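Local coordinates for hypothetical protein (Geobacillus stearothermophilus, PDB 1SFS) that is of unknown function but has an Rv2525c-like, glycoside hydrolase-like domain and may be a bacterial lysozyme, at residues E169-S172 and R173-V177; I75-I78 and R79-V83; T192-E195 and Q196-P199. All coordinates share one frame; numbering follows the deposited sequence. Where two conformers were deposited one is given.

Contact 1: E169-S172 and R173-V177; sequences EAVS and RNNQV
Glu169 and Arg173 lie side by side, one helical turn apart, and point the same way. The Glu169 chain is extended, and so is Arg173 as far as NE. The guanidinium turns its edge to the carboxylate, and the two planes are 30° apart. One oxygen takes both donors. Glu169 OE1 is 2.8 Å from Arg173 NE, on its lone pair turned away from OE2, and 3.0 Å from Arg173 NH2, nearly in line with its C-O bond. The oxygen lies close to the guanidinium plane, so this salt bridge fixes how that group is turned. With an alanine in place of Glu169, the Arg173 charge would probably lose this mate and its guanidinium be free to turn.

On the inner side the contact is apolar. Val171 CG2 meets Val177 CG1 at 3.8 Å, the two side chains crossing at a slant. CG2 of Val171 is there because it stands anti to the carbonyl carbon. Ala170 CB touches Val177 more loosely, and Ile138 of helix 135-145 packs on both Ala170 and Val177.

The backbone turns at Asn174, the first residue to leave the helical path after helix 163-173. Its N donates to Ala170 O at 3.0 Å. Asn174 OD1 accepts from Gln176 N at 3.1 Å, the donor well above the amide plane. This capping bond lies in the turn into the next helix, at a helix-to-helix corner.

Contact 2: I75-I78 and R79-V83; sequences IVRI and RNYGV
The Tyr81 ring lies alongside Arg77, and both side chains point the same way. Its CE2 is 3.5 Å from Arg77 CG, so the ring meets the aliphatic part of the arginine. The guanidinium plane is turned 58° from the ring, and Arg77 NH1 bonds to Val38 O. The carbonyl oxygens of Arg77 and Ile78 approach the ring obliquely, the nearer being Arg77 O at 3.3 Å from Tyr81 CD2. Phe43 stacks on Tyr81, and the Tyr81 hydroxyl is hydrogen-bonded to Asp40 OD1.

Arg79 lies across Ile75, with its CD 3.9 Å from Ile75 CG2. The chain bends at chi3 (73°), and NE forms a salt bridge with the C-terminal carboxylate of Tyr240.

The helix closes in a Schellman motif at Gly82, which has positive phi. Its two bonds are Gly82 N to Arg79 O at 2.9 Å and a weak one from Val83 N to Ile78 O. Tyr81 N donates separately to Ile78 O at 3.1 Å. Past the turn, Val83 CG1 packs on Ile78 CG2 at 3.7 Å. The contact thus ends helix 72-80 and turns the chain into strand 84-89, within the beta-alpha-beta unit that starts at strand 55-59.

Contact 3: T192-E195 and Q196-P199; sequences TTKE and QKAP
Thr193 and Ala198 meet at the tight end of this turn. Thr193 OG1 is 3.3 Å from Ala198 CA, and Thr193 CB is 4.0 Å from Lys197 CB. The hydroxyl also donates to Lys194 O at 2.8 Å. It can do so because OG1 sits between the backbone N and the carbonyl carbon (chi1 70°). Lys197 N reaches the same Lys194 O at 3.0 Å from the opposite face of the carbonyl plane. Two donors therefore grip this one oxygen. Tyr217 OH adds a further bond to Thr193 OG1. Ala198 N donates to Glu195 O at 3.2 Å, a fairly straight bond whose donor stands high above the carbonyl plane. Glu195 is anchored too: its carboxylate is held by Tyr52 N and Lys54.

The lysine side is loose and faces solvent. Lys194 and Lys197 run side by side and point the same way. They meet mainly through their aliphatic parts, with Lys194 CD 3.5 Å from Lys197 CE. Their NZ atoms are 4.8 Å apart, and these like charges would probably repel. The pairing is doubtful as a fixed feature, since Lys197 has a second conformer. Gln196, also exposed, points the same way as Glu195, with their flat ends 30° apart and no hydrogen bond between them.

Two successive bonds, each back to the third residue before, mark a short 3-10 turn. It lies in the loop between strands 182-185 and 211-218.

All three contacts lie at turns towards the outside of the domain, with centres 18 to 20 Å from the centre of the chain. Contacts 1 and 2 stand on opposite sides of that centre, 35 Å apart centre to centre. Contact 3 is also 35 Å from contact 1, but its centre is 22 Å from that of contact 2. Nearest atoms are about 10 Å apart for contacts 2 and 3 and about 25 Å for contact 1 with either of the others, so none touch. Tyr52 links contacts 2 and 3: its OH bonds to Tyr81 O and its N to Glu195. A phosphate ion, probably from the crystallisation liquor, lies about 3 Å from the Glu169 side chain in contact 1.

Contact 1: E169-S172 and R173-V177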
loop_
_atom_site.group_PDB
_atom_site.type_symbol
_atom_site.label_atom_id
_atom_site.label_comp_id
_atom_site.label_asym_id
_atom_site.label_seq_id
_atom_site.Cartn_x
_atom_site.Cartn_y
_atom_site.Cartn_z
ATOM N N GLU A 169 -3.979 19.074 5.034
ATOM C CA GLU A 169 -3.949 20.291 4.245
ATOM C C GLU A 169 -4.421 19.996 2.840
ATOM O O GLU A 169 -5.219 20.760 2.251
ATOM C CB GLU A 169 -2.552 20.886 4.241
ATOM C CG GLU A 169 -2.399 22.022 3.268
ATOM C CD GLU A 169 -1.032 22.644 3.171
ATOM O OE1 GLU A 169 -0.856 23.506 2.237
ATOM O OE2 GLU A 169 -0.170 22.346 4.023
ATOM N N ALA A 170 -3.959 18.900 2.241
ATOM C CA ALA A 170 -4.395 18.566 0.886
ATOM C C ALA A 170 -5.894 18.396 0.811
ATOM O O ALA A 170 -6.549 18.840 -0.144
ATOM C CB ALA A 170 -3.665 17.324 0.406
ATOM N N VAL A 171 -6.499 17.732 1.777
ATOM C CA VAL A 171 -7.952 17.545 1.836
ATOM C C VAL A 171 -8.674 18.872 1.969
ATOM O O VAL A 171 -9.701 19.081 1.324
ATOM C CB VAL A 171 -8.336 16.614 2.985
ATOM C CG1 VAL A 171 -9.841 16.607 3.230
ATOM C CG2 VAL A 171 -7.833 15.205 2.737
ATOM N N SER A 172 -8.185 19.761 2.796
ATOM C CA SER A 172 -8.819 21.069 2.921
ATOM C C SER A 172 -8.784 21.793 1.587
ATOM O O SER A 172 -9.773 22.421 1.159
ATOM C CB SER A 172 -8.092 21.808 4.026
ATOM O OG SER A 172 -8.461 23.167 4.064
ATOM N N ARG A 173 -7.674 21.734 0.880
ATOM C CA ARG A 173 -7.527 22.426 -0.382
ATOM C C ARG A 173 -8.366 21.809 -1.506
ATOM O O ARG A 173 -8.787 22.504 -2.424
ATOM C CB ARG A 173 -6.073 22.466 -0.806
ATOM C CG ARG A 173 -5.163 23.308 0.085
ATOM C CD ARG A 173 -3.727 23.133 -0.389
ATOM N NE ARG A 173 -2.739 24.006 0.219
ATOM C CZ ARG A 173 -2.436 25.222 -0.208
ATOM N NH1 ARG A 173 -3.031 25.770 -1.266
ATOM N NH2 ARG A 173 -1.508 25.836 0.460
ATOM N N ASN A 174 -8.627 20.510 -1.421
ATOM C CA ASN A 174 -9.387 19.796 -2.429
ATOM C C ASN A 174 -10.016 18.578 -1.782
ATOM O O ASN A 174 -9.307 17.567 -1.553
ATOM C CB ASN A 174 -8.529 19.409 -3.607
ATOM C CG ASN A 174 -9.294 18.631 -4.692
ATOM O OD1 ASN A 174 -10.538 18.514 -4.625
ATOM N ND2 ASN A 174 -8.595 18.133 -5.651
ATOM N N ASN A 175 -11.310 18.612 -1.529
ATOM C CA ASN A 175 -11.931 17.523 -0.848
ATOM C C ASN A 175 -11.824 16.201 -1.588
ATOM O O ASN A 175 -11.964 15.161 -0.989
ATOM C CB ASN A 175 -13.403 17.883 -0.580
ATOM C CG ASN A 175 -14.015 16.773 0.258
ATOM O OD1 ASN A 175 -13.602 16.638 1.433
ATOM N ND2 ASN A 175 -14.939 16.101 -0.378
ATOM N N GLN A 176 -11.602 16.221 -2.909
ATOM C CA GLN A 176 -11.399 14.963 -3.643
ATOM C C GLN A 176 -10.225 14.150 -3.140
ATOM O O GLN A 176 -10.189 12.935 -3.382
ATOM C CB GLN A 176 -11.219 15.237 -5.137
ATOM C CG GLN A 176 -12.550 15.668 -5.714
ATOM C CD GLN A 176 -13.544 14.547 -5.771
ATOM O OE1 GLN A 176 -13.272 13.357 -5.878
ATOM N NE2 GLN A 176 -14.793 14.952 -5.661
ATOM N N VAL A 177 -9.262 14.745 -2.452
ATOM C CA VAL A 177 -8.190 13.938 -1.858
ATOM C C VAL A 177 -8.803 12.939 -0.906
ATOM O O VAL A 177 -8.403 11.755 -0.869
ATOM C CB VAL A 177 -7.125 14.855 -1.230
ATOM C CG1 VAL A 177 -6.138 14.032 -0.422
ATOM C CG2 VAL A 177 -6.445 15.706 -2.292
HETATM O O HOH W 1 -12.271 19.375 2.259
#

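Contact 2: I75-I78 and R79-V83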
loop_
_atom_site.group_PDB
_atom_site.type_symbol
_atom_site.label_atom_id
_atom_site.label_comp_id
_atom_site.label_asym_id
_atom_site.label_seq_id
_atom_site.Cartn_x
_atom_site.Cartn_y
_atom_site.Cartn_z
ATOM N N ILE A 75 2.328 -12.252 -10.643
ATOM C CA ILE A 75 0.915 -11.935 -10.465
ATOM C C ILE A 75 0.025 -13.127 -10.760
ATOM O O ILE A 75 -0.923 -13.383 -10.025
ATOM C CB ILE A 75 0.564 -10.694 -11.326
ATOM C CG1 ILE A 75 1.299 -9.454 -10.751
ATOM C CG2 ILE A 75 -0.935 -10.516 -11.411
ATOM C CD1 ILE A 75 1.192 -8.235 -11.610
ATOM N N VAL A 76 0.329 -13.858 -11.841
ATOM C CA VAL A 76 -0.426 -15.042 -12.168
ATOM C C VAL A 76 -0.398 -16.003 -11.001
ATOM O O VAL A 76 -1.434 -16.592 -10.602
ATOM C CB VAL A 76 0.127 -15.736 -13.447
ATOM C CG1 VAL A 76 -0.391 -17.146 -13.596
ATOM C CG2 VAL A 76 -0.218 -14.886 -14.671
ATOM N N ARG A 77 0.766 -16.226 -10.415
ATOM C CA ARG A 77 0.772 -17.167 -9.301
ATOM C C ARG A 77 -0.039 -16.681 -8.097
ATOM O O ARG A 77 -0.803 -17.433 -7.490
ATOM C CB ARG A 77 2.236 -17.444 -8.968
ATOM C CG ARG A 77 2.352 -18.358 -7.767
ATOM C CD ARG A 77 3.776 -18.874 -7.574
ATOM N NE ARG A 77 4.724 -17.784 -7.576
ATOM C CZ ARG A 77 5.524 -17.341 -8.524
ATOM N NH1 ARG A 77 6.276 -16.322 -8.321
ATOM N NH2 ARG A 77 5.579 -17.978 -9.707
ATOM N N ILE A 78 0.152 -15.375 -7.728
ATOM C CA ILE A 78 -0.588 -14.884 -6.586
ATOM C C ILE A 78 -2.084 -15.085 -6.796
ATOM O O ILE A 78 -2.798 -15.557 -5.917
ATOM C CB ILE A 78 -0.210 -13.403 -6.304
ATOM C CG1 ILE A 78 1.269 -13.280 -5.921
ATOM C CG2 ILE A 78 -1.108 -12.836 -5.234
ATOM C CD1 ILE A 78 1.772 -11.847 -5.887
ATOM N N ARG A 79 -2.562 -14.710 -7.977
ATOM C CA ARG A 79 -3.982 -14.847 -8.266
ATOM C C ARG A 79 -4.396 -16.293 -8.292
ATOM O O ARG A 79 -5.555 -16.608 -7.976
ATOM C CB ARG A 79 -4.322 -14.125 -9.558
ATOM C CG ARG A 79 -4.071 -12.621 -9.481
ATOM C CD ARG A 79 -4.501 -11.805 -10.649
ATOM N NE ARG A 79 -5.982 -11.719 -10.639
ATOM C CZ ARG A 79 -6.885 -12.299 -11.408
ATOM N NH1 ARG A 79 -8.180 -12.019 -11.149
ATOM N NH2 ARG A 79 -6.496 -13.103 -12.356
ATOM N N ASN A 80 -3.513 -17.222 -8.649
ATOM C CA ASN A 80 -3.820 -18.656 -8.636
ATOM C C ASN A 80 -4.171 -19.127 -7.260
ATOM O O ASN A 80 -4.927 -20.107 -7.122
ATOM C CB ASN A 80 -2.650 -19.387 -9.261
ATOM C CG ASN A 80 -2.534 -20.839 -8.888
ATOM O OD1 ASN A 80 -1.943 -21.226 -7.942
ATOM N ND2 ASN A 80 -3.158 -21.600 -9.720
ATOM N N TYR A 81 -3.680 -18.490 -6.197
ATOM C CA TYR A 81 -4.032 -18.825 -4.827
ATOM C C TYR A 81 -5.294 -18.145 -4.325
ATOM O O TYR A 81 -5.668 -18.284 -3.167
ATOM C CB TYR A 81 -2.859 -18.501 -3.915
ATOM C CG TYR A 81 -1.580 -19.174 -4.236
ATOM C CD1 TYR A 81 -1.461 -20.516 -4.374
ATOM C CD2 TYR A 81 -0.444 -18.370 -4.391
ATOM C CE1 TYR A 81 -0.200 -21.074 -4.668
ATOM C CE2 TYR A 81 0.775 -18.843 -4.670
ATOM C CZ TYR A 81 0.867 -20.217 -4.816
ATOM O OH TYR A 81 2.141 -20.689 -5.106
ATOM N N GLY A 82 -5.947 -17.358 -5.201
ATOM C CA GLY A 82 -7.115 -16.615 -4.724
ATOM C C GLY A 82 -6.753 -15.416 -3.856
ATOM O O GLY A 82 -7.589 -14.972 -3.026
ATOM N N VAL A 83 -5.518 -14.927 -4.012
ATOM C CA VAL A 83 -4.997 -13.797 -3.253
ATOM C C VAL A 83 -4.984 -12.573 -4.165
ATOM O O VAL A 83 -4.647 -12.668 -5.348
ATOM C CB VAL A 83 -3.583 -14.176 -2.769
ATOM C CG1 VAL A 83 -2.931 -12.988 -2.008
ATOM C CG2 VAL A 83 -3.608 -15.374 -1.870
#

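Contact 3: T192-E195 and Q196-P199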
loop_
_atom_site.group_PDB
_atom_site.type_symbol
_atom_site.label_atom_id
_atom_site.label_comp_id
_atom_site.label_asym_id
_atom_site.label_seq_id
_atom_site.Cartn_x
_atom_site.Cartn_y
_atom_site.Cartn_z
ATOM N N THR A 192 3.553 -8.583 14.704
ATOM C CA THR A 192 3.022 -9.615 13.851
ATOM C C THR A 192 2.333 -10.711 14.682
ATOM O O THR A 192 2.735 -11.007 15.795
ATOM C CB THR A 192 4.067 -10.228 12.917
ATOM O OG1 THR A 192 5.110 -10.807 13.709
ATOM C CG2 THR A 192 4.645 -9.201 11.963
ATOM N N THR A 193 1.314 -11.323 14.086
ATOM C CA THR A 193 0.630 -12.470 14.639
ATOM C C THR A 193 0.227 -13.395 13.507
ATOM O O THR A 193 0.131 -13.014 12.328
ATOM C CB THR A 193 -0.686 -12.133 15.395
ATOM O OG1 THR A 193 -1.681 -11.716 14.474
ATOM C CG2 THR A 193 -0.544 -11.037 16.441
ATOM N N LYS A 194 -0.140 -14.599 13.901
ATOM C CA LYS A 194 -0.916 -15.496 13.042
ATOM C C LYS A 194 -2.248 -14.839 12.758
ATOM O O LYS A 194 -2.788 -14.049 13.527
ATOM C CB LYS A 194 -1.141 -16.876 13.709
ATOM C CG LYS A 194 0.141 -17.678 13.884
ATOM C CD LYS A 194 -0.201 -19.067 14.468
ATOM C CE LYS A 194 1.068 -19.916 14.567
ATOM N NZ LYS A 194 0.743 -21.355 14.794
ATOM N N GLU A 195 -2.817 -15.218 11.636
ATOM C CA GLU A 195 -4.141 -14.723 11.249
ATOM C C GLU A 195 -5.203 -14.873 12.337
ATOM O O GLU A 195 -5.973 -13.943 12.605
ATOM C CB GLU A 195 -4.581 -15.428 9.984
ATOM C CG GLU A 195 -5.974 -15.083 9.532
ATOM C CD GLU A 195 -6.498 -15.985 8.448
ATOM O OE1 GLU A 195 -5.885 -17.011 8.058
ATOM O OE2 GLU A 195 -7.608 -15.646 7.947
ATOM N N GLN A 196 -5.243 -16.013 12.970
ATOM C CA GLN A 196 -6.344 -16.242 13.918
ATOM C C GLN A 196 -6.128 -15.485 15.220
ATOM O O GLN A 196 -7.095 -15.327 15.970
ATOM C CB GLN A 196 -6.546 -17.742 14.157
ATOM C CG GLN A 196 -7.019 -18.431 12.888
ATOM C CD GLN A 196 -8.259 -17.917 12.190
ATOM O OE1 GLN A 196 -8.559 -18.107 11.013
ATOM N NE2 GLN A 196 -9.071 -17.221 12.962
ATOM N N LYS A 197 -4.945 -14.941 15.410
ATOM C CA LYS A 197 -4.571 -14.173 16.595
ATOM C C LYS A 197 -4.521 -12.671 16.326
ATOM O O LYS A 197 -4.133 -11.928 17.216
ATOM C CB LYS A 197 -3.203 -14.682 17.092
ATOM C CG LYS A 197 -3.177 -16.154 17.457
ATOM C CD LYS A 197 -2.027 -16.621 18.334
ATOM C CE LYS A 197 -1.201 -17.655 17.555
ATOM N NZ LYS A 197 0.203 -17.805 18.006
ATOM N N ALA A 198 -4.925 -12.263 15.129
ATOM C CA ALA A 198 -4.819 -10.840 14.769
ATOM C C ALA A 198 -5.672 -9.974 15.691
ATOM O O ALA A 198 -6.726 -10.425 16.171
ATOM C CB ALA A 198 -5.290 -10.671 13.334
ATOM N N PRO A 199 -5.282 -8.733 15.955
ATOM C CA PRO A 199 -6.080 -7.855 16.791
ATOM C C PRO A 199 -7.294 -7.334 16.065
ATOM O O PRO A 199 -7.401 -7.417 14.841
ATOM C CB PRO A 199 -5.103 -6.714 17.039
ATOM C CG PRO A 199 -4.199 -6.693 15.847
ATOM C CD PRO A 199 -4.032 -8.131 15.485
#